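Local coordinates for UspA domain-containing protein (Pyrococcus horikoshii, PDB 2DUM) that is of unknown function but belongs to the universal stress protein A family and probably takes part in cellular stress responses, as its relatives do, at residues A[24-29]-A[88-93]; A[7-12]-A[119-124]; A[78-83]-A[98-103]; A[36-41]-A[82-87]. One frame throughout, in Å; residues are numbered along the deposited sequence.

Contact 1: A[24-29]-A[88-93]; sequences VFEKRN and KRAFRA
In the alpha/beta fold of the universal stress protein family, the C-terminal ends of helices 16-28 and 69-90 meet here, Glu26 lying closest to Ala90 with their CB atoms 3.7 Å apart. The polar link is a salt bridge, Glu26 OE1 to Arg92 NH2 at 2.7 Å. As a hydrogen bond it is weak, because the N-H...O angle is only 116°. The Glu26 chain bends at chi2 (83°) to bring OE1 to the guanidinium edge, with the carboxylate plane turned 76° from that of the guanidinium. Asn29 O lies over one guanidinium face, where the charge would probably attract it although no N-H points at it. Asn29 OD1 is satisfied elsewhere, by Met31 N and, weakly, by Met4 N of the second subunit. Among main-chain groups, Asn29 N donates to Phe25 O, and Ala93 N reaches back to Lys88 O at 2.8 Å across the positive-phi residue Arg92. Beneath these polar groups the Phe25 and Phe91 rings form an offset stack, centroids 4.3 Å apart. Phe91 also meets Phe10 edge to face. On the Phe25 face turned away from Phe91, Asn29 CB sits over the ring centre, 3.6 Å above its plane.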
loop_
_atom_site.group_PDB
_atom_site.type_symbol
_atom_site.label_atom_id
_atom_site.label_comp_id
_atom_site.label_asym_id
_atom_site.label_seq_id
_atom_site.Cartn_x
_atom_site.Cartn_y
_atom_site.Cartn_z
ATOM N N VAL A 24 7.863 2.970 12.276
ATOM C CA VAL A 24 7.303 3.904 11.343
ATOM C C VAL A 24 5.794 3.823 11.441
ATOM O O VAL A 24 5.193 4.863 11.514
ATOM C CB VAL A 24 7.734 3.606 9.946
ATOM C CG1 VAL A 24 7.455 4.760 9.104
ATOM C CG2 VAL A 24 9.188 3.274 9.944
ATOM N N PHE A 25 5.182 2.620 11.488
ATOM C CA PHE A 25 3.751 2.570 11.532
ATOM C C PHE A 25 3.374 3.236 12.779
ATOM O O PHE A 25 2.460 4.060 12.798
ATOM C CB PHE A 25 3.235 1.191 11.598
ATOM C CG PHE A 25 1.737 1.106 11.414
ATOM C CD1 PHE A 25 1.148 1.375 10.205
ATOM C CD2 PHE A 25 0.896 0.718 12.438
ATOM C CE1 PHE A 25 -0.240 1.302 10.033
ATOM C CE2 PHE A 25 -0.538 0.624 12.231
ATOM C CZ PHE A 25 -1.076 0.942 11.040
ATOM N N GLU A 26 4.142 2.945 13.831
ATOM C CA GLU A 26 3.843 3.464 15.170
ATOM C C GLU A 26 3.811 4.965 15.215
ATOM O O GLU A 26 2.864 5.521 15.756
ATOM C CB GLU A 26 4.802 2.895 16.212
ATOM C CG GLU A 26 5.098 3.841 17.445
ATOM C CD GLU A 26 4.005 3.765 18.564
ATOM O OE1 GLU A 26 3.143 4.701 18.593
ATOM O OE2 GLU A 26 3.999 2.771 19.385
ATOM N N LYS A 27 4.821 5.604 14.589
ATOM C CA LYS A 27 4.904 7.123 14.436
ATOM C C LYS A 27 3.977 7.787 13.414
ATOM O O LYS A 27 3.211 8.703 13.751
ATOM C CB LYS A 27 6.318 7.630 14.234
ATOM C CG LYS A 27 6.570 8.919 15.081
ATOM C CD LYS A 27 5.198 9.808 15.453
ATOM C CE LYS A 27 5.356 11.407 15.678
ATOM N NZ LYS A 27 5.194 12.264 14.370
ATOM N N ARG A 28 4.029 7.277 12.185
ATOM C CA ARG A 28 3.092 7.614 11.118
ATOM C C ARG A 28 1.671 7.465 11.514
ATOM O O ARG A 28 0.926 8.417 11.368
ATOM C CB ARG A 28 3.345 6.747 9.888
ATOM C CG ARG A 28 4.724 6.946 9.376
ATOM C CD ARG A 28 4.878 6.604 7.943
ATOM N NE ARG A 28 5.609 7.657 7.194
ATOM C CZ ARG A 28 5.032 8.739 6.643
ATOM N NH1 ARG A 28 5.792 9.608 5.987
ATOM N NH2 ARG A 28 3.698 8.953 6.756
ATOM N N ASN A 29 1.295 6.285 12.018
ATOM C CA ASN A 29 -0.154 5.976 12.268
ATOM C C ASN A 29 -0.713 6.337 13.600
ATOM O O ASN A 29 -0.067 6.025 14.648
ATOM C CB ASN A 29 -0.495 4.486 12.120
ATOM C CG ASN A 29 -1.956 4.198 12.410
ATOM O OD1 ASN A 29 -2.852 4.844 11.848
ATOM N ND2 ASN A 29 -2.210 3.235 13.280
ATOM N N LYS A 88 1.078 -5.072 18.851
ATOM C CA LYS A 88 -0.262 -4.814 19.229
ATOM C C LYS A 88 -0.264 -3.379 19.664
ATOM O O LYS A 88 -1.135 -2.567 19.314
ATOM C CB LYS A 88 -0.620 -5.727 20.399
ATOM C CG LYS A 88 -2.080 -5.530 20.856
ATOM C CD LYS A 88 -2.570 -6.501 21.956
ATOM C CE LYS A 88 -3.957 -6.053 22.410
ATOM N NZ LYS A 88 -4.548 -6.991 23.433
ATOM N N ARG A 89 0.777 -3.063 20.396
ATOM C CA ARG A 89 0.914 -1.752 20.997
ATOM C C ARG A 89 1.295 -0.662 20.021
ATOM O O ARG A 89 1.014 0.508 20.273
ATOM C CB ARG A 89 1.973 -1.794 22.103
ATOM C CG ARG A 89 1.803 -0.746 23.182
ATOM C CD ARG A 89 2.854 -0.804 24.254
ATOM N NE ARG A 89 2.848 0.541 24.794
ATOM C CZ ARG A 89 3.711 1.501 24.453
ATOM N NH1 ARG A 89 4.702 1.207 23.616
ATOM N NH2 ARG A 89 3.592 2.751 24.949
ATOM N N ALA A 90 1.957 -1.026 18.923
ATOM C CA ALA A 90 2.230 -0.005 17.869
ATOM C C ALA A 90 1.058 0.244 16.899
ATOM O O ALA A 90 0.590 1.372 16.668
ATOM C CB ALA A 90 3.475 -0.395 17.097
ATOM N N PHE A 91 0.571 -0.827 16.331
ATOM C CA PHE A 91 -0.648 -0.698 15.579
ATOM C C PHE A 91 -1.787 -0.094 16.300
ATOM O O PHE A 91 -2.772 0.223 15.641
ATOM C CB PHE A 91 -0.969 -2.038 15.028
ATOM C CG PHE A 91 0.062 -2.447 14.115
ATOM C CD1 PHE A 91 1.384 -2.474 14.567
ATOM C CD2 PHE A 91 -0.208 -2.618 12.765
ATOM C CE1 PHE A 91 2.392 -2.757 13.685
ATOM C CE2 PHE A 91 0.764 -2.911 11.899
ATOM C CZ PHE A 91 2.065 -2.981 12.342
ATOM N N ARG A 92 -1.632 0.061 17.626
ATOM C CA ARG A 92 -2.686 0.556 18.453
ATOM C C ARG A 92 -3.849 -0.313 18.194
ATOM O O ARG A 92 -4.929 0.109 18.008
ATOM C CB ARG A 92 -3.038 2.001 18.103
ATOM C CG ARG A 92 -1.819 2.763 18.139
ATOM C CD ARG A 92 -1.741 3.800 17.125
ATOM N NE ARG A 92 -1.765 5.055 17.867
ATOM C CZ ARG A 92 -0.681 5.706 18.329
ATOM N NH1 ARG A 92 -0.842 6.851 19.006
ATOM N NH2 ARG A 92 0.558 5.248 18.113
ATOM N N ALA A 93 -3.579 -1.573 18.286
ATOM C CA ALA A 93 -4.463 -2.637 17.920
ATOM C C ALA A 93 -5.433 -2.954 19.089
ATOM O O ALA A 93 -4.977 -3.026 20.225
ATOM C CB ALA A 93 -3.526 -3.850 17.638
#

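Contact 2: A[7-12]-A[119-124]; sequences KVLFPT and SLIILP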
loop_
_atom_site.group_PDB
_atom_site.type_symbol
_atom_site.label_atom_id
_atom_site.label_comp_id
_atom_site.label_asym_id
_atom_site.label_seq_id
_atom_site.Cartn_x
_atom_site.Cartn_y
_atom_site.Cartn_z
ATOM N N LYS A 7 -8.518 -5.918 10.337
ATOM C CA LYS A 7 -7.774 -7.104 10.573
ATOM C C LYS A 7 -6.488 -7.111 9.726
ATOM O O LYS A 7 -6.281 -7.856 8.798
ATOM C CB LYS A 7 -8.650 -8.299 10.299
ATOM C CG LYS A 7 -7.938 -9.667 10.657
ATOM C CD LYS A 7 -8.614 -10.819 9.918
ATOM C CE LYS A 7 -9.868 -11.304 10.639
ATOM N NZ LYS A 7 -9.434 -12.621 11.273
ATOM N N VAL A 8 -5.587 -6.233 9.998
ATOM C CA VAL A 8 -4.512 -6.187 9.059
ATOM C C VAL A 8 -3.581 -7.344 9.296
ATOM O O VAL A 8 -3.539 -7.873 10.431
ATOM C CB VAL A 8 -3.797 -4.848 9.202
ATOM C CG1 VAL A 8 -4.839 -3.782 9.399
ATOM C CG2 VAL A 8 -2.732 -4.886 10.359
ATOM N N LEU A 9 -2.831 -7.736 8.254
ATOM C CA LEU A 9 -1.849 -8.822 8.424
ATOM C C LEU A 9 -0.567 -8.177 8.170
ATOM O O LEU A 9 -0.478 -7.216 7.372
ATOM C CB LEU A 9 -2.033 -9.871 7.331
ATOM C CG LEU A 9 -1.281 -11.176 6.996
ATOM C CD1 LEU A 9 0.081 -10.924 6.714
ATOM C CD2 LEU A 9 -1.333 -12.177 8.116
ATOM N N PHE A 10 0.461 -8.724 8.758
ATOM C CA PHE A 10 1.682 -8.018 8.789
ATOM C C PHE A 10 2.694 -9.060 9.024
ATOM O O PHE A 10 2.780 -9.586 10.118
ATOM C CB PHE A 10 1.678 -7.082 10.007
ATOM C CG PHE A 10 2.991 -6.500 10.271
ATOM C CD1 PHE A 10 3.885 -7.148 11.048
ATOM C CD2 PHE A 10 3.374 -5.370 9.646
ATOM C CE1 PHE A 10 5.118 -6.687 11.256
ATOM C CE2 PHE A 10 4.658 -4.876 9.846
ATOM C CZ PHE A 10 5.520 -5.561 10.676
ATOM N N PRO A 11 3.382 -9.454 7.988
ATOM C CA PRO A 11 4.569 -10.260 7.966
ATOM C C PRO A 11 5.848 -9.634 8.480
ATOM O O PRO A 11 6.315 -8.597 7.951
ATOM C CB PRO A 11 4.719 -10.531 6.513
ATOM C CG PRO A 11 3.220 -10.453 6.024
ATOM C CD PRO A 11 2.860 -9.230 6.642
ATOM N N THR A 12 6.415 -10.303 9.496
ATOM C CA THR A 12 7.742 -9.976 10.029
ATOM C C THR A 12 8.850 -10.911 9.643
ATOM O O THR A 12 8.807 -12.125 9.777
ATOM C CB THR A 12 7.850 -9.805 11.567
ATOM O OG1 THR A 12 9.248 -9.685 11.933
ATOM C CG2 THR A 12 7.222 -10.996 12.323
ATOM N N SER A 119 -8.367 -7.587 6.115
ATOM C CA SER A 119 -8.801 -6.320 5.521
ATOM C C SER A 119 -7.738 -5.743 4.655
ATOM O O SER A 119 -8.081 -5.171 3.646
ATOM C CB SER A 119 -9.178 -5.288 6.583
ATOM O OG SER A 119 -8.127 -5.212 7.503
ATOM N N LEU A 120 -6.490 -5.915 5.064
ATOM C CA LEU A 120 -5.348 -5.278 4.514
ATOM C C LEU A 120 -4.184 -6.191 4.699
ATOM O O LEU A 120 -4.158 -6.974 5.654
ATOM C CB LEU A 120 -5.012 -4.045 5.315
ATOM C CG LEU A 120 -3.887 -3.184 4.754
ATOM C CD1 LEU A 120 -3.991 -2.934 3.262
ATOM C CD2 LEU A 120 -3.910 -1.826 5.335
ATOM N N ILE A 121 -3.188 -6.089 3.810
ATOM C CA ILE A 121 -1.850 -6.552 4.210
ATOM C C ILE A 121 -0.878 -5.395 4.306
ATOM O O ILE A 121 -0.953 -4.486 3.476
ATOM C CB ILE A 121 -1.283 -7.884 3.556
ATOM C CG1 ILE A 121 0.087 -7.608 3.059
ATOM C CG2 ILE A 121 -2.035 -8.422 2.394
ATOM C CD1 ILE A 121 1.102 -8.608 3.463
ATOM N N ILE A 122 -0.035 -5.393 5.339
ATOM C CA ILE A 122 0.937 -4.329 5.534
ATOM C C ILE A 122 2.243 -4.972 5.477
ATOM O O ILE A 122 2.413 -5.985 6.133
ATOM C CB ILE A 122 0.896 -3.778 6.945
ATOM C CG1 ILE A 122 -0.326 -2.880 7.116
ATOM C CG2 ILE A 122 2.106 -2.939 7.255
ATOM C CD1 ILE A 122 -0.829 -2.863 8.537
ATOM N N LEU A 123 3.159 -4.353 4.728
ATOM C CA LEU A 123 4.532 -4.807 4.461
ATOM C C LEU A 123 5.564 -3.688 4.559
ATOM O O LEU A 123 5.286 -2.536 4.125
ATOM C CB LEU A 123 4.688 -5.158 3.009
ATOM C CG LEU A 123 4.333 -6.444 2.378
ATOM C CD1 LEU A 123 4.187 -7.274 3.579
ATOM C CD2 LEU A 123 3.041 -6.275 1.637
ATOM N N PRO A 124 6.795 -4.028 5.010
ATOM C CA PRO A 124 7.883 -3.061 4.947
ATOM C C PRO A 124 8.362 -3.022 3.519
ATOM O O PRO A 124 8.279 -4.080 2.844
ATOM C CB PRO A 124 8.975 -3.704 5.851
ATOM C CG PRO A 124 8.344 -4.866 6.483
ATOM C CD PRO A 124 7.269 -5.305 5.569
#
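Two neighbouring parallel strands in the middle of the sheet, 7-11 and 120-124, make this buried contact, their short axes 4.6 Å apart at closest approach and 30° from exact alignment. Leu9 pairs with Ile121 and bonds to the residues flanking it. Leu9 N donates to Leu120 O at 3.0 Å, approaching from above the carbonyl plane, while Ile122 N reaches Leu9 O at 2.8 Å nearly along the C=O axis. At the start of the pairing a side chain takes over: Ser119 OG, set between its own backbone N and carbonyl carbon, accepts a hydrogen bond from Lys7 N at 2.9 Å and is also hydrogen-bonded to Met4 O. The return bond from Ser119 N to Lys7 O is weak. An alanine at Ser119 would remove the hydroxyl and would probably leave Lys7 N and Met4 O without this shared partner, loosening the start of the pairing. Strand 7-11 sits between 35-43 and 120-124, and its border with 120-124 is the topological switch point of a Rossmann-like sheet of order 3-2-1-4-5. On one face Val8 CG2 meets Ile122 CD1, and the Phe10 ring presents its edge to Ile122, CD2 to CG2 at 3.6 Å; Phe91 covers Ile122 from beyond. On the other face Leu9 and Ile121 lie side by side, pointing the same way, under helix 105-115. Pro11 crosses Ile121 at about a right angle, its CD 3.7 Å from Ile121 CD1, and the same proline carbon lies 3.9 Å from Leu123 CD1.

Contact 3: A[78-83]-A[98-103]; sequences RKLQEK and TIIRFG
Helix 78-83 runs nearly antiparallel to strand 98-103, at 159° between their N-to-C directions, with the short axes 9.1 Å apart at closest approach. The nearest backbones are those of Gln81 and Thr98, whose CA atoms are 6.7 Å apart, so side chains alone bridge the gap. Leu80 carries most of the contact. Its CG stands anti to the backbone N (chi1 -156°), which carries CG toward the strand, and chi2 then places CD1 beside Thr98. Thr98 offers its CG2, which is anti to the carbonyl carbon and lies 3.3 Å from Leu80 CD1; its OG1 occupies the crowded position between N and C instead. Ile100 starts out flanking the helix, but a bend at chi2 (62°) swings CD1 across, 3.7 Å from Leu80 CG. Leu80 slides past both strand residues in the opposite direction. At the exposed border Gln81 adds only its aliphatic part, CG lying 4.2 Å from Thr98 CG2. The interaction is wholly apolar and small, 168 Å² in all. It closes part of the beta-alpha-beta crossover in which helix 69-90 links strand 35-43 to strand 95-103. Leu80 also packs on Leu38 of the inner strand 35-43, Thr98 on Ala84 and Ile100 on Ala76 along the same helix, whereas Ile99 points to the other face of the sheet and meets Val112 of helix 105-115.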
loop_
_atom_site.group_PDB
_atom_site.type_symbol
_atom_site.label_atom_id
_atom_site.label_comp_id
_atom_site.label_asym_id
_atom_site.label_seq_id
_atom_site.Cartn_x
_atom_site.Cartn_y
_atom_site.Cartn_z
ATOM N N ARG A 78 9.557 -17.774 19.862
ATOM C CA ARG A 78 10.429 -17.093 20.823
ATOM C C ARG A 78 10.183 -15.606 20.619
ATOM O O ARG A 78 9.390 -14.967 21.333
ATOM C CB ARG A 78 11.940 -17.449 20.559
ATOM C CG ARG A 78 12.956 -17.825 21.755
ATOM C CD ARG A 78 12.677 -17.101 23.048
ATOM N NE ARG A 78 11.464 -17.661 23.708
ATOM C CZ ARG A 78 10.505 -16.986 24.400
ATOM N NH1 ARG A 78 10.550 -15.639 24.558
ATOM N NH2 ARG A 78 9.464 -17.670 24.935
ATOM N N LYS A 79 10.846 -15.075 19.594
ATOM C CA LYS A 79 10.844 -13.633 19.332
ATOM C C LYS A 79 9.480 -13.139 18.874
ATOM O O LYS A 79 9.205 -11.945 18.908
ATOM C CB LYS A 79 11.940 -13.234 18.314
ATOM C CG LYS A 79 12.596 -14.333 17.526
ATOM C CD LYS A 79 13.722 -13.690 16.708
ATOM C CE LYS A 79 14.600 -14.736 16.028
ATOM N NZ LYS A 79 14.788 -15.939 16.936
ATOM N N LEU A 80 8.639 -14.085 18.467
ATOM C CA LEU A 80 7.456 -13.789 17.725
ATOM C C LEU A 80 6.507 -13.603 18.769
ATOM O O LEU A 80 5.903 -12.588 18.871
ATOM C CB LEU A 80 7.039 -15.009 16.914
ATOM C CG LEU A 80 6.186 -14.837 15.659
ATOM C CD1 LEU A 80 4.782 -15.233 15.940
ATOM C CD2 LEU A 80 6.263 -13.407 15.163
ATOM N N GLN A 81 6.405 -14.602 19.605
ATOM C CA GLN A 81 5.336 -14.544 20.553
ATOM C C GLN A 81 5.698 -13.556 21.658
ATOM O O GLN A 81 4.873 -13.150 22.469
ATOM C CB GLN A 81 4.831 -15.928 21.016
ATOM C CG GLN A 81 3.306 -15.905 21.461
ATOM C CD GLN A 81 3.001 -15.106 22.847
ATOM O OE1 GLN A 81 3.365 -15.587 23.974
ATOM N NE2 GLN A 81 2.339 -13.900 22.735
ATOM N N GLU A 82 6.895 -13.042 21.638
ATOM C CA GLU A 82 7.041 -11.948 22.533
ATOM C C GLU A 82 6.925 -10.562 21.834
ATOM O O GLU A 82 6.524 -9.617 22.467
ATOM C CB GLU A 82 8.257 -12.175 23.432
ATOM C CG GLU A 82 9.630 -12.097 22.688
ATOM C CD GLU A 82 10.161 -10.628 22.567
ATOM O OE1 GLU A 82 11.198 -10.291 23.240
ATOM O OE2 GLU A 82 9.519 -9.823 21.826
ATOM N N LYS A 83 7.225 -10.465 20.537
ATOM C CA LYS A 83 7.054 -9.244 19.705
ATOM C C LYS A 83 5.587 -9.105 19.367
ATOM O O LYS A 83 5.157 -8.171 18.739
ATOM C CB LYS A 83 7.872 -9.404 18.403
ATOM C CG LYS A 83 7.770 -8.334 17.338
ATOM C CD LYS A 83 8.426 -8.773 15.986
ATOM C CE LYS A 83 8.262 -7.713 14.721
ATOM N NZ LYS A 83 9.253 -7.608 13.457
ATOM N N THR A 98 -0.631 -14.647 16.480
ATOM C CA THR A 98 0.567 -15.121 15.823
ATOM C C THR A 98 0.157 -16.228 14.842
ATOM O O THR A 98 -0.844 -16.908 15.061
ATOM C CB THR A 98 1.582 -15.596 16.850
ATOM O OG1 THR A 98 0.935 -16.547 17.709
ATOM C CG2 THR A 98 2.156 -14.398 17.684
ATOM N N ILE A 99 0.859 -16.296 13.712
ATOM C CA ILE A 99 0.895 -17.480 12.922
ATOM C C ILE A 99 2.321 -17.650 12.410
ATOM O O ILE A 99 3.040 -16.671 12.144
ATOM C CB ILE A 99 0.029 -17.375 11.727
ATOM C CG1 ILE A 99 -1.397 -16.949 12.051
ATOM C CG2 ILE A 99 -0.067 -18.686 11.092
ATOM C CD1 ILE A 99 -2.199 -16.832 10.780
ATOM N N ILE A 100 2.712 -18.913 12.275
ATOM C CA ILE A 100 4.046 -19.383 11.895
ATOM C C ILE A 100 3.679 -20.405 10.857
ATOM O O ILE A 100 2.914 -21.365 11.177
ATOM C CB ILE A 100 4.704 -20.222 13.020
ATOM C CG1 ILE A 100 5.620 -19.400 13.939
ATOM C CG2 ILE A 100 5.687 -21.146 12.463
ATOM C CD1 ILE A 100 4.974 -18.176 14.811
ATOM N N ARG A 101 4.195 -20.215 9.631
ATOM C CA ARG A 101 4.039 -21.211 8.595
ATOM C C ARG A 101 5.399 -21.481 8.062
ATOM O O ARG A 101 6.275 -20.655 8.236
ATOM C CB ARG A 101 3.116 -20.691 7.498
ATOM C CG ARG A 101 1.825 -19.966 7.966
ATOM C CD ARG A 101 0.783 -20.859 8.602
ATOM N NE ARG A 101 -0.414 -20.965 7.769
ATOM C CZ ARG A 101 -0.472 -20.894 6.417
ATOM N NH1 ARG A 101 -1.680 -21.018 5.815
ATOM N NH2 ARG A 101 0.637 -20.696 5.646
ATOM N N PHE A 102 5.594 -22.662 7.465
ATOM C CA PHE A 102 6.801 -22.979 6.623
ATOM C C PHE A 102 6.570 -22.681 5.170
ATOM O O PHE A 102 5.448 -22.827 4.675
ATOM C CB PHE A 102 7.219 -24.451 6.789
ATOM C CG PHE A 102 7.705 -24.714 8.130
ATOM C CD1 PHE A 102 6.857 -25.278 9.088
ATOM C CD2 PHE A 102 8.948 -24.209 8.520
ATOM C CE1 PHE A 102 7.279 -25.430 10.449
ATOM C CE2 PHE A 102 9.379 -24.331 9.862
ATOM C CZ PHE A 102 8.547 -24.949 10.834
ATOM N N GLY A 103 7.590 -22.284 4.436
ATOM C CA GLY A 103 7.327 -22.224 2.989
ATOM C C GLY A 103 8.019 -21.134 2.237
ATOM O O GLY A 103 9.113 -20.689 2.639
#

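Contact 4: A[36-41]-A[82-87]; sequences VILLHV and EKAEEV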
loop_
_atom_site.group_PDB
_atom_site.type_symbol
_atom_site.label_atom_id
_atom_site.label_comp_id
_atom_site.label_asym_id
_atom_site.label_seq_id
_atom_site.Cartn_x
_atom_site.Cartn_y
_atom_site.Cartn_z
ATOM N N VAL A 36 -4.439 -7.478 14.558
ATOM C CA VAL A 36 -3.311 -7.739 13.624
ATOM C C VAL A 36 -2.755 -9.222 13.667
ATOM O O VAL A 36 -2.481 -9.771 14.720
ATOM C CB VAL A 36 -2.175 -6.680 13.776
ATOM C CG1 VAL A 36 -2.229 -6.161 15.096
ATOM C CG2 VAL A 36 -0.757 -7.250 13.476
ATOM N N ILE A 37 -2.582 -9.884 12.551
ATOM C CA ILE A 37 -1.985 -11.167 12.679
ATOM C C ILE A 37 -0.544 -10.933 12.296
ATOM O O ILE A 37 -0.207 -10.507 11.189
ATOM C CB ILE A 37 -2.618 -12.090 11.681
ATOM C CG1 ILE A 37 -4.087 -12.141 11.912
ATOM C CG2 ILE A 37 -1.988 -13.469 11.631
ATOM C CD1 ILE A 37 -4.813 -12.091 10.574
ATOM N N LEU A 38 0.316 -11.250 13.205
ATOM C CA LEU A 38 1.687 -11.037 13.005
ATOM C C LEU A 38 2.280 -12.319 12.424
ATOM O O LEU A 38 2.665 -13.180 13.178
ATOM C CB LEU A 38 2.181 -10.858 14.394
ATOM C CG LEU A 38 3.616 -10.567 14.570
ATOM C CD1 LEU A 38 3.705 -9.125 14.057
ATOM C CD2 LEU A 38 3.911 -10.742 16.091
ATOM N N LEU A 39 2.368 -12.473 11.096
ATOM C CA LEU A 39 2.871 -13.721 10.463
ATOM C C LEU A 39 4.361 -13.814 10.369
ATOM O O LEU A 39 5.042 -12.805 10.355
ATOM C CB LEU A 39 2.356 -13.806 9.068
ATOM C CG LEU A 39 2.522 -15.151 8.394
ATOM C CD1 LEU A 39 2.283 -16.216 9.372
ATOM C CD2 LEU A 39 1.520 -15.319 7.303
ATOM N N HIS A 40 4.885 -15.033 10.346
ATOM C CA HIS A 40 6.327 -15.297 10.068
ATOM C C HIS A 40 6.494 -16.584 9.344
ATOM O O HIS A 40 6.128 -17.658 9.879
ATOM C CB HIS A 40 7.178 -15.471 11.306
ATOM C CG HIS A 40 8.605 -15.781 10.996
ATOM N ND1 HIS A 40 9.371 -14.983 10.180
ATOM C CD2 HIS A 40 9.407 -16.816 11.365
ATOM C CE1 HIS A 40 10.592 -15.495 10.083
ATOM N NE2 HIS A 40 10.645 -16.612 10.789
ATOM N N VAL A 41 7.049 -16.502 8.146
ATOM C CA VAL A 41 7.050 -17.681 7.359
ATOM C C VAL A 41 8.431 -18.074 7.352
ATOM O O VAL A 41 9.202 -17.465 6.681
ATOM C CB VAL A 41 6.744 -17.420 5.925
ATOM C CG1 VAL A 41 6.490 -18.743 5.238
ATOM C CG2 VAL A 41 5.609 -16.579 5.844
ATOM N N GLU A 82 6.895 -13.042 21.638
ATOM C CA GLU A 82 7.041 -11.948 22.533
ATOM C C GLU A 82 6.925 -10.562 21.834
ATOM O O GLU A 82 6.524 -9.617 22.467
ATOM C CB GLU A 82 8.257 -12.175 23.432
ATOM C CG GLU A 82 9.630 -12.097 22.688
ATOM C CD GLU A 82 10.161 -10.628 22.567
ATOM O OE1 GLU A 82 11.198 -10.291 23.240
ATOM O OE2 GLU A 82 9.519 -9.823 21.826
ATOM N N LYS A 83 7.225 -10.465 20.537
ATOM C CA LYS A 83 7.054 -9.244 19.705
ATOM C C LYS A 83 5.587 -9.105 19.367
ATOM O O LYS A 83 5.157 -8.171 18.739
ATOM C CB LYS A 83 7.872 -9.404 18.403
ATOM C CG LYS A 83 7.770 -8.334 17.338
ATOM C CD LYS A 83 8.426 -8.773 15.986
ATOM C CE LYS A 83 8.262 -7.713 14.721
ATOM N NZ LYS A 83 9.253 -7.608 13.457
ATOM N N ALA A 84 4.828 -10.126 19.747
ATOM C CA ALA A 84 3.367 -10.136 19.691
ATOM C C ALA A 84 2.912 -8.931 20.406
ATOM O O ALA A 84 2.087 -8.214 19.911
ATOM C CB ALA A 84 2.801 -11.329 20.402
ATOM N N GLU A 85 3.440 -8.704 21.588
ATOM C CA GLU A 85 2.837 -7.685 22.425
ATOM C C GLU A 85 3.351 -6.231 22.245
ATOM O O GLU A 85 2.727 -5.320 22.763
ATOM C CB GLU A 85 2.722 -8.149 23.898
ATOM C CG GLU A 85 1.705 -7.346 24.814
ATOM C CD GLU A 85 0.148 -7.597 24.585
ATOM O OE1 GLU A 85 -0.337 -8.771 24.305
ATOM O OE2 GLU A 85 -0.589 -6.560 24.734
ATOM N N GLU A 86 4.412 -5.996 21.487
ATOM C CA GLU A 86 4.766 -4.581 21.161
ATOM C C GLU A 86 4.202 -4.071 19.761
ATOM O O GLU A 86 3.852 -2.872 19.541
ATOM C CB GLU A 86 6.266 -4.293 21.441
ATOM C CG GLU A 86 7.094 -3.591 20.323
ATOM C CD GLU A 86 7.952 -4.530 19.405
ATOM O OE1 GLU A 86 7.864 -5.779 19.535
ATOM O OE2 GLU A 86 8.716 -4.006 18.526
ATOM N N VAL A 87 4.055 -4.991 18.830
ATOM C CA VAL A 87 3.220 -4.696 17.685
ATOM C C VAL A 87 1.725 -4.292 18.001
ATOM O O VAL A 87 1.185 -3.307 17.471
ATOM C CB VAL A 87 3.301 -5.851 16.737
ATOM C CG1 VAL A 87 2.391 -5.604 15.551
ATOM C CG2 VAL A 87 4.741 -6.048 16.408
#
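Leu38 points from strand 36-41 toward helix 82-87 and divides its two methyls between different partners. With CG anti to the backbone N (chi1 -178°), the side chain extends so that CD2 lies over the helix backbone, 3.7 Å from Ala84 CA and 3.9 Å from Lys83 O. The Leu38 and Val87 side chains cross obliquely, CD1 resting against the fork of Val87, 4.0 Å from both CG1 and CG2. Val36, two residues earlier on the same face, turns CG2 to Val87 CG1 at 4.1 Å, so Val87 bridges the two strand residues. An alanine at Leu38 would remove both methyl branches and would probably leave Val87 and the backbone at Ala84 poorly packed against the sheet. The helix is kinked at Glu85 and Glu86, with weak bonds from Glu85 N to Glu82 O and from Val87 N to Lys83 O. Lys83 runs out nearly extended beside the contact; its NZ is hydrogen-bonded to Thr12 OG1 and the side chain has a cation-pi contact with Tyr19. With strand and helix axes 9.6 Å apart and 141° between their directions, the arrangement is that of a helix covering one face of a parallel sheet, as in Rossmann-like folds.

How the contacts relate
Contacts 2 and 4 lie in the core, contact 1 is partly buried and contact 3 sits at the surface. Chemistry follows place: contact 2 relies mainly on backbone hydrogen bonds, with one to a serine hydroxyl and apolar side chains on both faces; contacts 3 and 4 join helix to sheet through apolar side chains, and contact 1 joins two helix ends through rings and a salt bridge. Helix 69-90 serves contacts 3, 4 and 1 in turn, and contacts 3 and 4 share Glu82 and Lys83. Contacts 2, 3 and 4 reach one sheet, where Ile99 and Arg101 pair with His40. Phe10 of contact 2 packs on Leu38 of contact 4, and Ala93 of contact 1 on Val36.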